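Local atomic coordinates of thermospermine synthase (PDB entry 6BQ6), a protein that probably makes the tetraamine thermospermine by transferring an aminopropyl group from decarboxylated S-adenosylmethionine to spermidine, releasing methylthioadenosine. Residues W30-I35 / R40-L45; K76-E81 / G110-T115. One frame throughout, in Å; residues are numbered along the deposited sequence.

Contact 1: residues W30-I35 / R40-L45; sequences WYEEEI and RWCFAL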
loop_
_atom_site.group_PDB
_atom_site.type_symbol
_atom_site.label_atom_id
_atom_site.label_comp_id
_atom_site.label_asym_id
_atom_site.label_seq_id
_atom_site.Cartn_x
_atom_site.Cartn_y
_atom_site.Cartn_z
ATOM N N TRP B 30 8.861 2.703 0.689
ATOM C CA TRP B 30 7.852 3.677 1.094
ATOM C C TRP B 30 7.640 3.652 2.601
ATOM O O TRP B 30 7.614 2.592 3.173
ATOM C CB TRP B 30 6.515 3.362 0.386
ATOM C CG TRP B 30 6.602 3.564 -1.076
ATOM C CD1 TRP B 30 7.022 2.668 -1.987
ATOM C CD2 TRP B 30 6.332 4.771 -1.793
ATOM N NE1 TRP B 30 7.030 3.232 -3.256
ATOM C CE2 TRP B 30 6.634 4.535 -3.147
ATOM C CE3 TRP B 30 5.895 6.039 -1.416
ATOM C CZ2 TRP B 30 6.476 5.514 -4.126
ATOM C CZ3 TRP B 30 5.741 7.007 -2.380
ATOM C CH2 TRP B 30 6.020 6.738 -3.729
ATOM N N TYR B 31 7.492 4.821 3.217
ATOM C CA TYR B 31 6.853 4.964 4.507
ATOM C C TYR B 31 5.363 5.216 4.288
ATOM O O TYR B 31 5.004 6.113 3.558
ATOM C CB TYR B 31 7.441 6.150 5.278
ATOM C CG TYR B 31 6.650 6.537 6.514
ATOM C CD1 TYR B 31 6.580 5.690 7.593
ATOM C CD2 TYR B 31 5.931 7.745 6.580
ATOM C CE1 TYR B 31 5.823 5.994 8.711
ATOM C CE2 TYR B 31 5.210 8.076 7.706
ATOM C CZ TYR B 31 5.154 7.173 8.770
ATOM O OH TYR B 31 4.414 7.460 9.909
ATOM N N GLU B 32 4.513 4.505 5.012
ATOM C CA GLU B 32 3.085 4.623 4.857
ATOM C C GLU B 32 2.478 4.955 6.202
ATOM O O GLU B 32 2.790 4.359 7.224
ATOM C CB GLU B 32 2.579 3.287 4.364
ATOM C CG GLU B 32 1.102 3.093 4.398
ATOM C CD GLU B 32 0.804 1.670 3.989
ATOM O OE1 GLU B 32 0.350 0.927 4.902
ATOM O OE2 GLU B 32 1.135 1.319 2.791
ATOM N N GLU B 33 1.604 5.926 6.190
ATOM C CA GLU B 33 0.814 6.247 7.343
ATOM C C GLU B 33 -0.674 6.298 6.986
ATOM O O GLU B 33 -1.077 6.902 5.971
ATOM C CB GLU B 33 1.238 7.563 7.916
ATOM C CG GLU B 33 0.597 7.765 9.303
ATOM C CD GLU B 33 1.217 8.863 10.140
ATOM O OE1 GLU B 33 2.366 9.216 9.906
ATOM O OE2 GLU B 33 0.557 9.361 11.073
ATOM N N GLU B 34 -1.445 5.613 7.825
ATOM C CA GLU B 34 -2.882 5.646 7.785
ATOM C C GLU B 34 -3.296 6.890 8.543
ATOM O O GLU B 34 -3.425 6.847 9.741
ATOM C CB GLU B 34 -3.484 4.383 8.434
ATOM C CG GLU B 34 -3.235 3.085 7.641
ATOM C CD GLU B 34 -4.387 2.066 7.732
ATOM O OE1 GLU B 34 -4.719 1.453 6.684
ATOM O OE2 GLU B 34 -4.964 1.891 8.838
ATOM N N ILE B 35 -3.502 7.988 7.824
ATOM C CA ILE B 35 -4.076 9.222 8.398
ATOM C C ILE B 35 -5.434 8.934 9.077
ATOM O O ILE B 35 -5.672 9.344 10.214
ATOM C CB ILE B 35 -4.302 10.305 7.294
ATOM C CG1 ILE B 35 -2.992 10.701 6.597
ATOM C CG2 ILE B 35 -5.014 11.523 7.872
ATOM C CD1 ILE B 35 -1.815 10.893 7.528
ATOM N N ARG B 40 -4.484 6.801 3.145
ATOM C CA ARG B 40 -3.083 6.524 3.354
ATOM C C ARG B 40 -2.221 7.539 2.655
ATOM O O ARG B 40 -2.521 7.959 1.571
ATOM C CB ARG B 40 -2.754 5.104 2.926
ATOM C CG ARG B 40 -3.158 4.122 3.997
ATOM C CD ARG B 40 -3.104 2.646 3.604
ATOM N NE ARG B 40 -2.311 2.411 2.412
ATOM C CZ ARG B 40 -2.234 1.228 1.811
ATOM N NH1 ARG B 40 -2.833 0.145 2.325
ATOM N NH2 ARG B 40 -1.495 1.111 0.706
ATOM N N TRP B 41 -1.151 7.918 3.316
ATOM C CA TRP B 41 -0.289 8.986 2.841
ATOM C C TRP B 41 1.098 8.384 2.853
ATOM O O TRP B 41 1.529 7.950 3.938
ATOM C CB TRP B 41 -0.428 10.091 3.861
ATOM C CG TRP B 41 0.312 11.324 3.742
ATOM C CD1 TRP B 41 0.998 11.952 4.763
ATOM C CD2 TRP B 41 0.351 12.207 2.628
ATOM N NE1 TRP B 41 1.446 13.179 4.336
ATOM C CE2 TRP B 41 1.072 13.354 3.031
ATOM C CE3 TRP B 41 -0.173 12.159 1.340
ATOM C CZ2 TRP B 41 1.313 14.404 2.179
ATOM C CZ3 TRP B 41 0.072 13.193 0.487
ATOM C CH2 TRP B 41 0.829 14.317 0.910
ATOM N N CYS B 42 1.762 8.301 1.685
ATOM C CA CYS B 42 2.997 7.519 1.561
ATOM C C CYS B 42 4.159 8.348 1.021
ATOM O O CYS B 42 3.994 9.095 0.072
ATOM C CB CYS B 42 2.795 6.314 0.678
ATOM S SG CYS B 42 1.218 5.459 1.047
ATOM N N PHE B 43 5.299 8.250 1.695
ATOM C CA PHE B 43 6.500 8.993 1.324
ATOM C C PHE B 43 7.560 8.018 0.848
ATOM O O PHE B 43 7.856 7.037 1.535
ATOM C CB PHE B 43 7.119 9.721 2.536
ATOM C CG PHE B 43 6.189 10.523 3.334
ATOM C CD1 PHE B 43 5.006 11.036 2.817
ATOM C CD2 PHE B 43 6.544 10.867 4.637
ATOM C CE1 PHE B 43 4.204 11.828 3.598
ATOM C CE2 PHE B 43 5.720 11.647 5.406
ATOM C CZ PHE B 43 4.557 12.120 4.904
ATOM N N ALA B 44 8.202 8.304 -0.282
ATOM C CA ALA B 44 9.303 7.446 -0.715
ATOM C C ALA B 44 10.450 7.636 0.293
ATOM O O ALA B 44 10.646 8.733 0.837
ATOM C CB ALA B 44 9.770 7.804 -2.088
ATOM N N LEU B 45 11.145 6.543 0.544
ATOM C CA LEU B 45 12.157 6.441 1.574
ATOM C C LEU B 45 13.564 6.328 0.989
ATOM O O LEU B 45 13.813 5.475 0.130
ATOM C CB LEU B 45 11.920 5.195 2.380
ATOM C CG LEU B 45 11.054 5.107 3.591
ATOM C CD1 LEU B 45 11.024 3.677 4.098
ATOM C CD2 LEU B 45 11.652 5.970 4.667
#
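Tyr31 and Phe43, and beyond them Glu33 and Trp41, are the hydrogen-bonded pairs of an antiparallel hairpin, each joined by two backbone bonds. Tyr31 N reaches Phe43 O at 2.8 Å, and Trp41 N reaches Glu33 O at 2.8 Å. On the face carrying Glu32 and Arg40 the carboxylate lies over the guanidinium, the two planes 16° apart. Glu32 OE2 sits 3.4 Å from Arg40 NH2, well out of the guanidinium plane, a salt bridge of charge alone with no N-H aimed at the oxygen. Each of these two charges has a stronger partner in the fourth subunit: Glu32 OE2 pairs with Arg40 NH1 of that chain, and Arg40 NH1 with its Glu32 OE2. On the same face Ala44 CB stands over the six-membered ring of Trp30, a CH-pi contact 4.2 Å from the ring centroid. With CG beside the backbone N (chi1 -66°), the indole leans across to the other strand, and Trp30 CE3 packs 3.8 Å from Cys42 CB. On the opposite face Tyr31 and Phe43 point the same way, CD2 to CD2 at 3.7 Å, their planes oblique at 52°. Ile35 CG1 lies alongside Trp41 CB. The hairpin sits in the tetramerisation region, and both strands pair with neighbouring subunits; its stacked charges are shared between chains, so assembly probably balances them, including two Arg40 groups that come close across the interface.

Contact 2: residues K76-E81 / G110-T115; sequences KLQSAE and GGEGST. With TER (N-(3-amino-propyl)-N-(5-aminopropyl)-1,4-diaminobutane), chain F.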
loop_
_atom_site.group_PDB
_atom_site.type_symbol
_atom_site.label_atom_id
_atom_site.label_comp_id
_atom_site.label_asym_id
_atom_site.label_seq_id
_atom_site.Cartn_x
_atom_site.Cartn_y
_atom_site.Cartn_z
ATOM N N LYS B 76 3.238 7.090 13.908
ATOM C CA LYS B 76 2.608 8.346 13.582
ATOM C C LYS B 76 3.689 9.397 13.441
ATOM O O LYS B 76 4.471 9.633 14.346
ATOM C CB LYS B 76 1.601 8.729 14.650
ATOM C CG LYS B 76 0.594 7.614 14.955
ATOM C CD LYS B 76 -0.840 8.118 15.030
ATOM C CE LYS B 76 -1.090 8.974 16.270
ATOM N NZ LYS B 76 -2.261 9.879 16.050
ATOM N N LEU B 77 3.752 9.976 12.258
ATOM C CA LEU B 77 4.630 11.043 11.983
ATOM C C LEU B 77 4.428 12.176 12.981
ATOM O O LEU B 77 3.260 12.598 13.235
ATOM C CB LEU B 77 4.337 11.530 10.591
ATOM C CG LEU B 77 5.117 12.731 10.151
ATOM C CD1 LEU B 77 6.549 12.376 9.885
ATOM C CD2 LEU B 77 4.439 13.288 8.918
ATOM N N GLN B 78 5.541 12.652 13.555
ATOM C CA GLN B 78 5.526 13.794 14.487
ATOM C C GLN B 78 6.045 15.061 13.855
ATOM O O GLN B 78 5.496 16.168 14.051
ATOM C CB GLN B 78 6.420 13.489 15.683
ATOM C CG GLN B 78 6.082 12.230 16.420
ATOM C CD GLN B 78 4.736 12.315 17.066
ATOM O OE1 GLN B 78 4.500 13.182 17.912
ATOM N NE2 GLN B 78 3.833 11.422 16.681
ATOM N N SER B 79 7.186 14.949 13.199
ATOM C CA SER B 79 7.909 16.091 12.708
ATOM C C SER B 79 8.650 15.692 11.489
ATOM O O SER B 79 9.294 14.654 11.510
ATOM C CB SER B 79 8.899 16.551 13.785
ATOM O OG SER B 79 10.022 17.250 13.246
ATOM N N ALA B 80 8.544 16.456 10.405
ATOM C CA ALA B 80 9.439 16.285 9.278
ATOM C C ALA B 80 10.357 17.454 9.119
ATOM O O ALA B 80 9.995 18.609 9.317
ATOM C CB ALA B 80 8.673 16.058 8.001
ATOM N N GLU B 81 11.532 17.167 8.633
ATOM C CA GLU B 81 12.559 18.164 8.519
ATOM C C GLU B 81 12.182 19.373 7.660
ATOM O O GLU B 81 12.535 20.506 8.016
ATOM C CB GLU B 81 13.822 17.486 7.978
ATOM C CG GLU B 81 15.027 18.363 7.790
ATOM C CD GLU B 81 16.249 17.568 7.277
ATOM O OE1 GLU B 81 16.083 16.527 6.596
ATOM O OE2 GLU B 81 17.381 17.974 7.634
ATOM N N GLY B 110 6.560 18.273 24.342
ATOM C CA GLY B 110 7.668 18.691 23.500
ATOM C C GLY B 110 8.517 17.471 23.163
ATOM O O GLY B 110 8.119 16.604 22.302
ATOM N N GLY B 111 9.654 17.380 23.835
ATOM C CA GLY B 111 10.533 16.228 23.741
ATOM C C GLY B 111 11.499 16.291 22.596
ATOM O O GLY B 111 12.622 15.930 22.726
ATOM N N GLU B 112 11.056 16.756 21.443
ATOM C CA GLU B 112 11.931 16.791 20.270
ATOM C C GLU B 112 12.972 17.895 20.337
ATOM O O GLU B 112 14.030 17.808 19.692
ATOM C CB GLU B 112 11.095 16.965 19.009
ATOM C CG GLU B 112 10.001 15.946 18.883
ATOM C CD GLU B 112 9.037 16.258 17.752
ATOM O OE1 GLU B 112 9.430 16.975 16.792
ATOM O OE2 GLU B 112 7.860 15.783 17.863
ATOM N N GLY B 113 12.670 18.943 21.096
ATOM C CA GLY B 113 13.528 20.083 21.259
ATOM C C GLY B 113 13.138 21.259 20.388
ATOM O O GLY B 113 13.696 22.339 20.549
ATOM N N SER B 114 12.219 21.055 19.431
ATOM C CA SER B 114 11.878 22.098 18.500
ATOM C C SER B 114 11.044 23.233 19.082
ATOM O O SER B 114 11.174 24.390 18.725
ATOM C CB SER B 114 11.243 21.537 17.242
ATOM O OG SER B 114 12.101 20.622 16.621
ATOM N N THR B 115 10.135 22.883 19.990
ATOM C CA THR B 115 9.387 23.866 20.708
ATOM C C THR B 115 10.311 24.715 21.551
ATOM O O THR B 115 10.212 25.919 21.518
ATOM C CB THR B 115 8.321 23.159 21.534
ATOM O OG1 THR B 115 7.448 22.494 20.614
ATOM C CG2 THR B 115 7.531 24.108 22.358
HETATM N N1 TER F . 4.540 13.982 21.874
HETATM C C2 TER F . 5.058 15.221 21.332
HETATM C C3 TER F . 3.911 16.077 20.807
HETATM C C4 TER F . 3.257 15.516 19.571
HETATM N N5 TER F . 2.369 16.488 18.976
HETATM C C6 TER F . 2.509 16.843 17.581
HETATM C C7 TER F . 1.156 17.119 16.944
HETATM C C8 TER F . 1.271 16.924 15.443
HETATM N N9 TER F . 1.033 15.555 15.036
HETATM C C10 TER F . 1.140 15.234 13.636
HETATM C C11 TER F . 0.272 14.082 13.181
HETATM C C12 TER F . 0.245 14.097 11.653
HETATM C C13 TER F . -0.295 12.810 11.047
HETATM N N14 TER F . -1.414 12.291 11.813
HETATM O O HOH W 1 10.807 18.583 15.395
#
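Glu112 OE1 and the hydroxyls of Ser79 and Ser114 all grip one water, which bridges the two segments where no direct hydrogen bond does. The water donates to Glu112 OE1 at 2.5 Å; it lies 2.6 Å from Ser79 OG and 2.7 Å from Ser114 OG. Ser114 OG is also bonded to Asn148, so the water belongs to a wider polar network. Direct contact is confined to the carboxylate of Glu112. Its chain runs extended beyond CG (chi2 171°), bringing Glu112 OE1 to 3.1 Å from Ser79 CB and Glu112 OE2 to 3.5 Å from Gln78 CB. Both neighbouring residues can face it because Gln78 and Ser79 form a classic beta bulge opposite Leu71, on which the side chain of Glu112 also packs. Gln78 folds back at chi2 (-65°), and its NE2 gives a nearly straight bond of 3.0 Å to Lys76 O. Lys76 O lies in the plane of the amide, although the donor stands above the carbonyl plane. This bond helps fix the amide's rotation, with Gln78 OE1 turned to the thermospermine, 3.1 Å from its C4. An alanine here is likely to open a gap beside the polyamine and leave Lys76 O without its amide partner. Close by on the same end of the ligand, Gly110 O lies 3.5 Å from C2, while Leu77 O meets the chain farther along, at C11. Gly111 and Gly113 fit the glycine-rich turn of a Rossmann-like domain, Gly113 taking the N-cap position of helix 114-120. The carboxylate of Glu112 touches no ligand atom, but its charge a few ångström from the polyamine probably adds to a field that suits the ligand's amines.

How the contacts relate
From the N terminus the chain first closes contact 1, a short hairpin in which strand 29-34 turns back as strand 39-45. It then runs through the antiparallel sheet of strands 47-53, 58-64, 70-73 and 76-80, whose last strand opens contact 2. That second loop closes after helix 84-98 and strand 104-107, at the glycine turn leading into helix 114-120. The two loops follow in series, neither nested nor crossed, the centres of the two contacts about 17 Å apart. They nonetheless meet: Glu33 OE1 probably accepts a hydrogen bond from Leu77 N at 2.8 Å. The hairpin is thus tied to the sheet, the sheet to the Rossmann-like domain, and the thermospermine pocket draws on all three.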